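Local coordinates for superantigen-like protein SSL8 (Staphylococcus aureus, PDB 3R2T) that is of unknown function but, as a secreted superantigen-like toxin homologue, probably acts on the host outside the bacterial cell, at residues K141-S146 with Q176-S181; T75-Q80 with H116-F121; N212-N217 with N237-K242. All coordinates share one frame; numbering follows the deposited sequence.

Contact 1 (K141-S146 with Q176-S181)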
ATOM      1  N   LYS A 141     -16.760  10.008  12.771  0.50 41.37           N
ATOM      2  CA  LYS A 141     -16.968  10.405  14.160  0.50 42.41           C
ATOM      3  C   LYS A 141     -17.968   9.433  14.746  0.50 42.32           C
ATOM      4  O   LYS A 141     -18.863   8.963  14.046  0.50 41.39           O
ATOM      5  CB  LYS A 141     -17.556  11.814  14.292  0.50 43.65           C
ATOM      6  CG  LYS A 141     -16.642  12.973  13.934  0.50 44.59           C
ATOM      7  CD  LYS A 141     -17.319  14.285  14.342  0.50 46.05           C
ATOM      8  CE  LYS A 141     -16.398  15.498  14.232  0.50 46.01           C
ATOM      9  NZ  LYS A 141     -17.045  16.693  14.877  0.50 46.97           N
ATOM     10  N   LYS A 142     -17.832   9.142  16.034  1.00 43.60           N
ATOM     11  CA  LYS A 142     -18.759   8.224  16.706  1.00 44.31           C
ATOM     12  C   LYS A 142     -20.115   8.889  16.950  1.00 44.97           C
ATOM     13  O   LYS A 142     -20.264  10.110  16.832  1.00 44.18           O
ATOM     14  CB  LYS A 142     -18.184   7.719  18.035  1.00 45.02           C
ATOM     15  CG  LYS A 142     -18.009   8.764  19.142  1.00 49.35           C
ATOM     16  CD  LYS A 142     -17.335   8.101  20.369  1.00 52.29           C
ATOM     17  CE  LYS A 142     -17.201   9.017  21.577  1.00 55.52           C
ATOM     18  NZ  LYS A 142     -18.489   9.294  22.247  1.00 58.99           N
ATOM     19  N   ASN A 143     -21.105   8.064  17.266  1.00 44.54           N
ATOM     20  CA  ASN A 143     -22.440   8.552  17.558  1.00 46.00           C
ATOM     21  C   ASN A 143     -22.498   9.453  18.770  1.00 47.40           C
ATOM     22  O   ASN A 143     -21.859   9.183  19.775  1.00 46.16           O
ATOM     23  CB  ASN A 143     -23.381   7.386  17.821  1.00 45.70           C
ATOM     24  CG  ASN A 143     -23.767   6.669  16.566  1.00 43.85           C
ATOM     25  OD1 ASN A 143     -23.383   7.064  15.470  1.00 46.31           O
ATOM     26  ND2 ASN A 143     -24.554   5.616  16.714  1.00 49.21           N
ATOM     27  N   VAL A 144     -23.282  10.512  18.654  1.00 49.12           N
ATOM     28  CA  VAL A 144     -23.509  11.453  19.745  1.00 51.37           C
ATOM     29  C   VAL A 144     -24.705  10.965  20.565  1.00 52.79           C
ATOM     30  O   VAL A 144     -24.747  11.153  21.786  1.00 54.77           O
ATOM     31  CB  VAL A 144     -23.822  12.861  19.198  1.00 52.70           C
ATOM     32  CG1 VAL A 144     -24.437  13.758  20.281  1.00 56.31           C
ATOM     33  CG2 VAL A 144     -22.571  13.482  18.578  1.00 55.52           C
ATOM     34  N   LYS A 145     -25.691  10.367  19.888  1.00 52.40           N
ATOM     35  CA  LYS A 145     -26.893   9.858  20.553  1.00 53.42           C
ATOM     36  C   LYS A 145     -26.810   8.360  20.776  1.00 52.30           C
ATOM     37  O   LYS A 145     -25.884   7.709  20.320  1.00 50.09           O
ATOM     38  CB  LYS A 145     -28.149  10.225  19.759  1.00 53.95           C
ATOM     39  CG  LYS A 145     -28.398  11.712  19.761  1.00 59.68           C
ATOM     40  CD  LYS A 145     -29.571  12.152  18.897  1.00 64.75           C
ATOM     41  CE  LYS A 145     -29.763  13.680  19.030  1.00 69.39           C
ATOM     42  NZ  LYS A 145     -30.899  14.205  18.208  1.00 73.99           N
ATOM     43  N   SER A 146     -27.787   7.832  21.500  1.00 54.28           N
ATOM     44  CA  SER A 146     -27.839   6.424  21.806  1.00 54.57           C
ATOM     45  C   SER A 146     -28.266   5.655  20.577  1.00 54.19           C
ATOM     46  O   SER A 146     -28.950   6.191  19.696  1.00 54.79           O
ATOM     47  CB  SER A 146     -28.813   6.158  22.952  1.00 57.10           C
ATOM     48  OG  SER A 146     -30.141   6.508  22.594  1.00 59.35           O
ATOM     49  N   GLN A 176     -26.299   1.613  11.844  1.00 49.96           N
ATOM     50  CA  GLN A 176     -26.122   1.933  13.263  1.00 52.34           C
ATOM     51  C   GLN A 176     -25.507   3.318  13.554  1.00 50.89           C
ATOM     52  O   GLN A 176     -25.789   3.932  14.595  1.00 53.98           O
ATOM     53  CB  GLN A 176     -25.327   0.819  13.979  1.00 53.98           C
ATOM     54  CG  GLN A 176     -24.354  -0.105  13.135  1.00 59.70           C
ATOM     55  CD  GLN A 176     -23.379   0.592  12.165  1.00 62.85           C
ATOM     56  OE1 GLN A 176     -23.782   1.428  11.328  1.00 64.23           O
ATOM     57  NE2 GLN A 176     -22.095   0.187  12.224  1.00 59.86           N
ATOM     58  N   LYS A 177     -24.712   3.822  12.625  1.00 46.50           N
ATOM     59  CA  LYS A 177     -24.018   5.083  12.806  1.00 46.02           C
ATOM     60  C   LYS A 177     -24.698   6.308  12.187  1.00 44.02           C
ATOM     61  O   LYS A 177     -25.283   6.219  11.116  1.00 43.63           O
ATOM     62  CB  LYS A 177     -22.625   4.957  12.196  1.00 44.37           C
ATOM     63  CG  LYS A 177     -21.759   3.867  12.828  1.00 47.41           C
ATOM     64  CD  LYS A 177     -20.445   3.710  12.031  1.00 47.39           C
ATOM     65  CE  LYS A 177     -19.375   4.686  12.422  1.00 48.41           C
ATOM     66  NZ  LYS A 177     -19.744   6.084  12.729  1.00 47.57           N
ATOM     67  N   GLU A 178     -24.578   7.443  12.874  1.00 42.74           N
ATOM     68  CA  GLU A 178     -25.110   8.738  12.409  1.00 42.43           C
ATOM     69  C   GLU A 178     -24.299   9.195  11.202  1.00 41.41           C
ATOM     70  O   GLU A 178     -24.833   9.757  10.222  1.00 36.46           O
ATOM     71  CB  GLU A 178     -24.986   9.773  13.513  1.00 44.18           C
ATOM     72  CG  GLU A 178     -25.785   9.389  14.751  1.00 49.75           C
ATOM     73  CD  GLU A 178     -25.425  10.182  16.002  1.00 53.85           C
ATOM     74  OE1 GLU A 178     -26.051   9.904  17.048  1.00 57.30           O
ATOM     75  OE2 GLU A 178     -24.520  11.052  15.954  1.00 54.46           O
ATOM     76  N   GLU A 179     -22.996   8.943  11.286  1.00 40.56           N
ATOM     77  CA  GLU A 179     -22.075   9.261  10.219  1.00 39.99           C
ATOM     78  C   GLU A 179     -21.482   7.916   9.776  1.00 39.08           C
ATOM     79  O   GLU A 179     -20.824   7.235  10.561  1.00 39.30           O
ATOM     80  CB  GLU A 179     -20.987  10.206  10.731  1.00 40.91           C
ATOM     81  CG  GLU A 179     -20.027  10.676   9.628  1.00 49.09           C
ATOM     82  CD  GLU A 179     -18.916  11.628  10.126  1.00 53.66           C
ATOM     83  OE1 GLU A 179     -17.862  11.132  10.597  1.00 50.17           O
ATOM     84  OE2 GLU A 179     -19.091  12.868   9.981  1.00 57.33           O
ATOM     85  N   VAL A 180     -21.704   7.545   8.526  1.00 38.32           N
ATOM     86  CA  VAL A 180     -21.231   6.285   8.012  1.00 38.89           C
ATOM     87  C   VAL A 180     -20.393   6.486   6.728  1.00 38.94           C
ATOM     88  O   VAL A 180     -20.745   7.281   5.853  1.00 39.90           O
ATOM     89  CB  VAL A 180     -22.434   5.360   7.751  1.00 38.46           C
ATOM     90  CG1 VAL A 180     -23.251   5.884   6.620  1.00 36.61           C
ATOM     91  CG2 VAL A 180     -21.991   3.916   7.488  1.00 37.51           C
ATOM     92  N   SER A 181     -19.269   5.774   6.628  1.00 38.12           N
ATOM     93  CA  SER A 181     -18.403   5.897   5.456  1.00 36.82           C
ATOM     94  C   SER A 181     -19.029   5.148   4.295  1.00 35.46           C
ATOM     95  O   SER A 181     -19.748   4.185   4.491  1.00 34.88           O
ATOM     96  CB  SER A 181     -16.997   5.329   5.744  1.00 38.16           C
ATOM     97  OG  SER A 181     -17.026   3.905   5.956  1.00 41.05           O
TER
HETATM   98  O   HOH W   1     -21.444   8.024  13.657  1.00 31.34           O
HETATM   99  O   HOH W   2     -21.929  11.338  14.850  1.00 39.38           O
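E178 keeps its CG beside the backbone N (chi1 -61°) and then runs extended, which lays its carboxylate against N143, the amide and carboxylate planes stacked only 13° apart. N143 spans two successive peptides of the other segment: its OD1 accepts from E178 N at 2.9 Å, while its ND2 donates to Q176 O at 3.0 Å, the acceptor lying in the amide plane. Both bonds are nearly straight and fix the amide's rotation. In return the E178 carboxylate receives two consecutive backbone N-H groups, K145 N at 2.9 Å from OE1 on its syn lone pair, and V144 N at 3.0 Å from OE2, above the carboxylate plane. At the other end E179 OE1 takes K141 N at 2.7 Å on its anti side. K177 is bent at chi3 and chi4, so that NZ reaches E179 O (2.7 Å) and, weakly, K141 O; NZ also bonds T140 OG1 and salt-bridges D119. Water 1 accepts from E179 N, with K141 O and N143 OD1 competing for its protons. The chain leaving the OB-fold domain thus meets the beta-grasp domain through polar groups, and the N-H donors, with water 2 at E178 OE2, probably stabilise the carboxylate charges.

Contact 2 (T75-Q80 with H116-F121)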
ATOM      1  N   THR A  75     -14.614   1.069  17.513  1.00 47.20           N
ATOM      2  CA  THR A  75     -15.357   2.218  18.006  1.00 49.19           C
ATOM      3  C   THR A  75     -14.634   3.015  19.081  1.00 50.53           C
ATOM      4  O   THR A  75     -13.860   2.462  19.853  1.00 50.02           O
ATOM      5  CB  THR A  75     -16.723   1.759  18.567  1.00 50.73           C
ATOM      6  OG1 THR A  75     -17.392   0.942  17.588  1.00 56.45           O
ATOM      7  CG2 THR A  75     -17.607   2.950  18.914  1.00 51.12           C
ATOM      8  N   ASN A  76     -14.924   4.322  19.112  1.00 51.10           N
ATOM      9  CA  ASN A  76     -14.361   5.264  20.071  1.00 53.26           C
ATOM     10  C   ASN A  76     -12.855   5.105  20.193  1.00 54.36           C
ATOM     11  O   ASN A  76     -12.317   4.958  21.294  1.00 55.89           O
ATOM     12  CB  ASN A  76     -15.040   5.123  21.443  1.00 55.69           C
ATOM     13  CG  ASN A  76     -14.677   6.271  22.410  1.00 58.32           C
ATOM     14  OD1 ASN A  76     -14.292   7.362  21.987  1.00 54.72           O
ATOM     15  ND2 ASN A  76     -14.802   6.017  23.698  1.00 57.96           N
ATOM     16  N   VAL A  77     -12.191   5.132  19.041  1.00 53.21           N
ATOM     17  CA  VAL A  77     -10.743   5.003  18.952  1.00 54.16           C
ATOM     18  C   VAL A  77     -10.083   6.370  18.955  1.00 54.41           C
ATOM     19  O   VAL A  77     -10.656   7.361  18.481  1.00 53.43           O
ATOM     20  CB  VAL A  77     -10.294   4.277  17.642  1.00 53.00           C
ATOM     21  CG1 VAL A  77     -10.750   2.849  17.641  1.00 55.55           C
ATOM     22  CG2 VAL A  77     -10.816   5.004  16.427  1.00 49.59           C
ATOM     23  N   SER A  78      -8.868   6.402  19.486  1.00 55.36           N
ATOM     24  CA  SER A  78      -8.069   7.616  19.569  1.00 57.64           C
ATOM     25  C   SER A  78      -6.853   7.420  18.681  1.00 57.58           C
ATOM     26  O   SER A  78      -6.230   6.353  18.696  1.00 57.93           O
ATOM     27  CB  SER A  78      -7.586   7.864  21.008  1.00 59.51           C
ATOM     28  OG  SER A  78      -8.663   7.923  21.935  1.00 62.37           O
ATOM     29  N   GLY A  79      -6.498   8.440  17.916  1.00 58.19           N
ATOM     30  CA  GLY A  79      -5.335   8.317  17.048  1.00 58.48           C
ATOM     31  C   GLY A  79      -4.771   9.616  16.534  1.00 58.64           C
ATOM     32  O   GLY A  79      -5.374  10.692  16.671  1.00 58.26           O
ATOM     33  N   GLN A  80      -3.593   9.483  15.935  1.00 58.16           N
ATOM     34  CA  GLN A  80      -2.856  10.586  15.343  1.00 58.52           C
ATOM     35  C   GLN A  80      -2.156  10.040  14.111  1.00 56.47           C
ATOM     36  O   GLN A  80      -1.586   8.944  14.151  1.00 56.14           O
ATOM     37  CB  GLN A  80      -1.833  11.146  16.342  1.00 61.07           C
ATOM     38  CG  GLN A  80      -0.946  12.266  15.795  1.00 63.20           C
ATOM     39  CD  GLN A  80      -0.008  12.853  16.841  1.00 66.66           C
ATOM     40  OE1 GLN A  80      -0.153  12.597  18.034  1.00 67.79           O
ATOM     41  NE2 GLN A  80       0.952  13.654  16.394  1.00 66.21           N
ATOM     42  N   HIS A 116      -9.779  12.151  19.277  1.00 55.67           N
ATOM     43  CA  HIS A 116     -10.576  11.177  20.048  1.00 54.30           C
ATOM     44  C   HIS A 116     -11.955  10.974  19.440  1.00 51.12           C
ATOM     45  O   HIS A 116     -12.400  11.754  18.615  1.00 51.46           O
ATOM     46  CB  HIS A 116     -10.797  11.641  21.493  1.00 55.89           C
ATOM     47  CG  HIS A 116      -9.544  11.834  22.282  1.00 60.05           C
ATOM     48  ND1 HIS A 116      -8.775  10.778  22.725  1.00 63.96           N
ATOM     49  CD2 HIS A 116      -8.960  12.953  22.762  1.00 64.60           C
ATOM     50  CE1 HIS A 116      -7.747  11.245  23.408  1.00 68.11           C
ATOM     51  NE2 HIS A 116      -7.839  12.562  23.453  1.00 70.59           N
ATOM     52  N   GLY A 117     -12.625   9.912  19.870  1.00 49.19           N
ATOM     53  CA  GLY A 117     -13.975   9.617  19.434  1.00 47.77           C
ATOM     54  C   GLY A 117     -14.153   9.174  18.004  1.00 44.88           C
ATOM     55  O   GLY A 117     -15.118   9.545  17.369  1.00 44.14           O
ATOM     56  N   LEU A 118     -13.252   8.358  17.493  1.00 44.80           N
ATOM     57  CA  LEU A 118     -13.392   7.913  16.116  1.00 43.56           C
ATOM     58  C   LEU A 118     -13.930   6.492  15.985  1.00 43.47           C
ATOM     59  O   LEU A 118     -13.762   5.681  16.879  1.00 44.73           O
ATOM     60  CB  LEU A 118     -12.048   7.969  15.417  1.00 43.78           C
ATOM     61  CG  LEU A 118     -11.331   9.293  15.251  1.00 42.81           C
ATOM     62  CD1 LEU A 118      -9.903   9.031  14.748  1.00 40.36           C
ATOM     63  CD2 LEU A 118     -12.110  10.194  14.310  1.00 40.75           C
ATOM     64  N   ASP A 119     -14.614   6.222  14.870  1.00 43.64           N
ATOM     65  CA  ASP A 119     -15.088   4.865  14.525  1.00 42.36           C
ATOM     66  C   ASP A 119     -14.320   4.511  13.266  1.00 41.76           C
ATOM     67  O   ASP A 119     -13.951   5.385  12.478  1.00 41.25           O
ATOM     68  CB  ASP A 119     -16.599   4.774  14.272  1.00 42.15           C
ATOM     69  CG  ASP A 119     -17.429   4.838  15.559  1.00 46.05           C
ATOM     70  OD1 ASP A 119     -16.845   4.867  16.666  1.00 51.72           O
ATOM     71  OD2 ASP A 119     -18.676   4.837  15.464  1.00 46.63           O
ATOM     72  N   VAL A 120     -14.056   3.231  13.081  1.00 41.49           N
ATOM     73  CA  VAL A 120     -13.298   2.805  11.939  1.00 39.88           C
ATOM     74  C   VAL A 120     -13.838   1.511  11.419  1.00 39.05           C
ATOM     75  O   VAL A 120     -14.002   0.550  12.185  1.00 38.01           O
ATOM     76  CB  VAL A 120     -11.814   2.581  12.319  1.00 42.51           C
ATOM     77  CG1 VAL A 120     -11.025   2.014  11.142  1.00 36.82           C
ATOM     78  CG2 VAL A 120     -11.172   3.880  12.849  1.00 42.12           C
ATOM     79  N   PHE A 121     -14.156   1.495  10.119  1.00 37.35           N
ATOM     80  CA  PHE A 121     -14.599   0.293   9.471  1.00 37.00           C
ATOM     81  C   PHE A 121     -13.370  -0.124   8.695  1.00 36.92           C
ATOM     82  O   PHE A 121     -12.877   0.632   7.888  1.00 38.06           O
ATOM     83  CB  PHE A 121     -15.793   0.537   8.553  1.00 38.30           C
ATOM     84  CG  PHE A 121     -16.304  -0.723   7.910  1.00 40.98           C
ATOM     85  CD1 PHE A 121     -17.115  -1.598   8.626  1.00 44.07           C
ATOM     86  CD2 PHE A 121     -15.960  -1.045   6.607  1.00 40.06           C
ATOM     87  CE1 PHE A 121     -17.576  -2.782   8.041  1.00 44.58           C
ATOM     88  CE2 PHE A 121     -16.410  -2.218   6.023  1.00 40.71           C
ATOM     89  CZ  PHE A 121     -17.211  -3.092   6.742  1.00 42.55           C
TER
HETATM   90  O   HOH W   3     -11.300   7.795  21.633  1.00 27.13           O
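V77 and L118 form an antiparallel hydrogen-bonded pair, with V77 N to L118 O at 2.7 Å and L118 N to V77 O at 3.0 Å. The short strands 77-79 and 118-121 run at 97° to each other, and each chain turns a corner just before its strand, at N76 and at G117. N76 and V77 both face L118, a G1 beta bulge in which N76 has positive phi; N76 N turns to D119 OD1 instead, at 3.2 Å and nearly along the C-O axis. Such sharp bends let strands pass between sheet faces, consistent with the curled sheet of an OB fold. On the inner side, with CG1 anti to the carbonyl carbon (chi1 -66°), V77 CG2 falls in the crowded position between backbone N and carbonyl carbon, where it lies 3.4 Å from L118 CB, a tight contact, and against V120 CG2. T75 lies alongside D119, pointing the same way, its CG2 next to OD1. At the outer end S78 OG meets the edge of the H116 ring in plane, hydrogen-bonded to ND1 at 3.0 Å. Water 3 joins S78 OG to N76 OD1 and accepts from G117 N.

Contact 3 (N212-N217 with N237-K242)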
ATOM      1  N   ASN A 212     -29.661   7.112  -2.475  1.00 37.27           N
ATOM      2  CA  ASN A 212     -30.411   8.340  -2.694  1.00 37.90           C
ATOM      3  C   ASN A 212     -30.587   9.096  -1.385  1.00 38.00           C
ATOM      4  O   ASN A 212     -30.988   8.501  -0.396  1.00 38.43           O
ATOM      5  CB  ASN A 212     -31.773   8.012  -3.329  1.00 37.95           C
ATOM      6  CG  ASN A 212     -31.646   7.548  -4.766  1.00 40.15           C
ATOM      7  OD1 ASN A 212     -31.092   8.255  -5.600  1.00 39.39           O
ATOM      8  ND2 ASN A 212     -32.185   6.367  -5.070  1.00 41.09           N
ATOM      9  N   MET A 213     -30.274  10.394  -1.397  1.00 38.69           N
ATOM     10  CA  MET A 213     -30.361  11.264  -0.217  1.00 39.10           C
ATOM     11  C   MET A 213     -31.650  12.085  -0.241  1.00 40.28           C
ATOM     12  O   MET A 213     -32.251  12.256  -1.283  1.00 40.35           O
ATOM     13  CB  MET A 213     -29.167  12.211  -0.196  1.00 39.58           C
ATOM     14  CG  MET A 213     -27.798  11.520  -0.386  1.00 41.95           C
ATOM     15  SD  MET A 213     -27.469  10.261   0.858  1.00 39.57           S
ATOM     16  CE  MET A 213     -27.436  11.324   2.323  1.00 44.12           C
ATOM     17  N   LYS A 214     -32.072  12.588   0.911  1.00 40.99           N
ATOM     18  CA  LYS A 214     -33.300  13.374   0.992  1.00 45.22           C
ATOM     19  C   LYS A 214     -33.226  14.651   0.180  1.00 46.16           C
ATOM     20  O   LYS A 214     -34.227  15.083  -0.316  1.00 50.20           O
ATOM     21  CB  LYS A 214     -33.711  13.653   2.445  1.00 46.09           C
ATOM     22  CG  LYS A 214     -34.117  12.379   3.186  1.00 47.69           C
ATOM     23  CD  LYS A 214     -34.527  12.640   4.617  1.00 47.19           C
ATOM     24  CE  LYS A 214     -34.868  11.335   5.334  1.00 49.10           C
ATOM     25  NZ  LYS A 214     -35.071  11.574   6.810  1.00 54.34           N
ATOM     26  N   ASP A 215     -32.042  15.233   0.019  1.00 47.90           N
ATOM     27  CA  ASP A 215     -31.883  16.441  -0.802  1.00 50.59           C
ATOM     28  C   ASP A 215     -31.743  16.117  -2.319  1.00 50.86           C
ATOM     29  O   ASP A 215     -31.411  16.995  -3.104  1.00 52.28           O
ATOM     30  CB  ASP A 215     -30.675  17.262  -0.336  1.00 51.36           C
ATOM     31  CG  ASP A 215     -29.341  16.575  -0.624  1.00 51.38           C
ATOM     32  OD1 ASP A 215     -29.306  15.552  -1.340  1.00 52.67           O
ATOM     33  OD2 ASP A 215     -28.310  17.076  -0.136  1.00 58.00           O
ATOM     34  N   GLU A 216     -31.937  14.847  -2.692  1.00 49.30           N
ATOM     35  CA  GLU A 216     -31.912  14.382  -4.088  1.00 49.99           C
ATOM     36  C   GLU A 216     -30.557  14.070  -4.748  1.00 47.90           C
ATOM     37  O   GLU A 216     -30.510  13.539  -5.863  1.00 45.75           O
ATOM     38  CB  GLU A 216     -32.805  15.249  -4.977  1.00 53.29           C
ATOM     39  CG  GLU A 216     -34.291  15.057  -4.648  1.00 59.11           C
ATOM     40  CD  GLU A 216     -35.197  15.919  -5.501  1.00 66.64           C
ATOM     41  OE1 GLU A 216     -34.939  17.139  -5.618  1.00 72.27           O
ATOM     42  OE2 GLU A 216     -36.188  15.378  -6.030  1.00 72.96           O
ATOM     43  N   ASN A 217     -29.471  14.383  -4.062  1.00 45.88           N
ATOM     44  CA  ASN A 217     -28.161  14.008  -4.538  1.00 44.16           C
ATOM     45  C   ASN A 217     -28.049  12.505  -4.432  1.00 43.15           C
ATOM     46  O   ASN A 217     -28.745  11.885  -3.623  1.00 42.08           O
ATOM     47  CB  ASN A 217     -27.091  14.606  -3.624  1.00 44.00           C
ATOM     48  CG  ASN A 217     -26.847  16.055  -3.898  1.00 49.31           C
ATOM     49  OD1 ASN A 217     -26.145  16.389  -4.843  1.00 54.58           O
ATOM     50  ND2 ASN A 217     -27.410  16.933  -3.070  1.00 50.79           N
ATOM     51  N   ASN A 237     -24.267  11.285   6.120  1.00 41.37           N
ATOM     52  CA  ASN A 237     -25.184  11.465   7.256  1.00 42.17           C
ATOM     53  C   ASN A 237     -26.347  10.477   7.068  1.00 41.21           C
ATOM     54  O   ASN A 237     -27.239  10.706   6.259  1.00 42.29           O
ATOM     55  CB  ASN A 237     -25.683  12.920   7.291  1.00 44.33           C
ATOM     56  CG  ASN A 237     -26.705  13.168   8.373  1.00 45.72           C
ATOM     57  OD1 ASN A 237     -27.216  12.234   8.975  1.00 52.16           O
ATOM     58  ND2 ASN A 237     -27.020  14.444   8.617  1.00 52.17           N
ATOM     59  N   SER A 238     -26.323   9.372   7.816  1.00 39.75           N
ATOM     60  CA  SER A 238     -27.324   8.316   7.681  1.00 39.01           C
ATOM     61  C   SER A 238     -28.774   8.785   7.806  1.00 39.07           C
ATOM     62  O   SER A 238     -29.650   8.226   7.171  1.00 38.23           O
ATOM     63  CB  SER A 238     -27.050   7.161   8.657  1.00 38.83           C
ATOM     64  OG  SER A 238     -27.138   7.590   9.998  1.00 38.18           O
ATOM     65  N   GLU A 239     -29.026   9.806   8.609  1.00 39.88           N
ATOM     66  CA  GLU A 239     -30.383  10.316   8.749  1.00 42.41           C
ATOM     67  C   GLU A 239     -30.891  10.883   7.411  1.00 41.77           C
ATOM     68  O   GLU A 239     -32.088  10.880   7.131  1.00 42.03           O
ATOM     69  CB  GLU A 239     -30.426  11.368   9.855  1.00 44.85           C
ATOM     70  CG  GLU A 239     -31.811  11.917  10.178  1.00 50.97           C
ATOM     71  CD  GLU A 239     -32.255  13.019   9.255  1.00 58.77           C
ATOM     72  OE1 GLU A 239     -31.399  13.862   8.890  1.00 61.43           O
ATOM     73  OE2 GLU A 239     -33.465  13.068   8.928  1.00 62.82           O
ATOM     74  N   GLN A 240     -29.968  11.326   6.569  1.00 40.85           N
ATOM     75  CA  GLN A 240     -30.338  11.923   5.300  1.00 41.29           C
ATOM     76  C   GLN A 240     -30.453  10.956   4.135  1.00 39.91           C
ATOM     77  O   GLN A 240     -30.718  11.388   3.034  1.00 42.03           O
ATOM     78  CB  GLN A 240     -29.383  13.070   4.977  1.00 42.10           C
ATOM     79  CG  GLN A 240     -29.596  14.308   5.903  1.00 44.62           C
ATOM     80  CD  GLN A 240     -30.902  15.010   5.631  1.00 47.26           C
ATOM     81  OE1 GLN A 240     -31.193  15.347   4.498  1.00 55.21           O
ATOM     82  NE2 GLN A 240     -31.687  15.259   6.675  1.00 49.81           N
ATOM     83  N   ILE A 241     -30.246   9.658   4.363  1.00 38.32           N
ATOM     84  CA  ILE A 241     -30.381   8.670   3.285  1.00 36.34           C
ATOM     85  C   ILE A 241     -31.859   8.365   3.116  1.00 38.22           C
ATOM     86  O   ILE A 241     -32.501   7.937   4.066  1.00 38.32           O
ATOM     87  CB  ILE A 241     -29.661   7.355   3.610  1.00 36.45           C
ATOM     88  CG1 ILE A 241     -28.149   7.576   3.684  1.00 35.25           C
ATOM     89  CG2 ILE A 241     -29.998   6.296   2.583  1.00 32.27           C
ATOM     90  CD1 ILE A 241     -27.374   6.331   4.123  1.00 39.64           C
ATOM     91  N   LYS A 242     -32.405   8.613   1.920  1.00 38.66           N
ATOM     92  CA  LYS A 242     -33.809   8.329   1.637  1.00 39.24           C
ATOM     93  C   LYS A 242     -34.033   6.842   1.328  1.00 38.11           C
ATOM     94  O   LYS A 242     -34.979   6.236   1.802  1.00 38.61           O
ATOM     95  CB  LYS A 242     -34.289   9.134   0.443  1.00 40.29           C
ATOM     96  CG  LYS A 242     -35.826   9.088   0.266  1.00 45.65           C
ATOM     97  CD  LYS A 242     -36.286  10.016  -0.863  1.00 52.19           C
ATOM     98  CE  LYS A 242     -37.807  10.278  -0.798  1.00 58.74           C
ATOM     99  NZ  LYS A 242     -38.263  11.243  -1.859  1.00 59.23           N
TER
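M213 and I241 face each other as an antiparallel non-hydrogen-bonded pair whose side chains diverge, with a backbone bond on each side of it: K242 N to N212 O at 2.7 Å and K214 N to Q240 O at 2.8 Å. Q240 O also receives a CA-H...O contact from M213 CA. The tightly packed part lies on the M213 side. Bends at chi2 and chi3 (-58° and -64°) fold the M213 chain back, so that CE comes to 3.7 Å from Q240 CB while SD lies 4.0 Å from I241 CG1. I236 and Y219 add to the packing round M213, and I236 also touches I241.

The solvent side is carried by long polar chains. K214, extended beyond CG, passes its CG close by Q240 O and ends on E239, where NZ is held twice: by the backbone E239 O at 3.1 Å, and by a salt bridge to E239 OE2 at 3.0 Å that arrives from above the carboxylate plane. The other oxygen, E239 OE1, is gripped by Q240 NE2 at 2.6 Å on its syn side, so the lysine and the glutamine together fix the carboxylate. K242 touches N212 O and M213 with its CB, but its extended chain then leads away. Beyond the strand end, a type I turn from M213 to E216 reverses the chain toward strand 218-222, and D215 OD1 accepts from both N217 N and N217 ND2 on one face of its plane, closing an Asx turn. Just after the 3-10 segment 238-240, the end of strand 207-213 thus meets the start of 241-248, two neighbouring inner strands of the mixed five-stranded sheet of the beta-grasp domain characteristic of staphylococcal and streptococcal toxins.

Contact 1 lies between the other two, which do not touch: the centres of contacts 2 and 3 are 24 Å apart, and their nearest atoms about 10 Å. Contacts 1 and 2, 12 Å between centres, meet at K142 N and G117 O (3.1 Å) and through the salt bridge from K177 NZ to D119 OD2 (3.2 Å). Contacts 1 and 3, 15 Å between centres, meet where S238 OG lies 2.6 Å from K177 O and S238 N lies 2.9 Å from E178 O. Segment 176-181 therefore touches both neighbours, connecting the bulged corner of the OB-fold domain to the 3-10 segment of the beta-grasp domain.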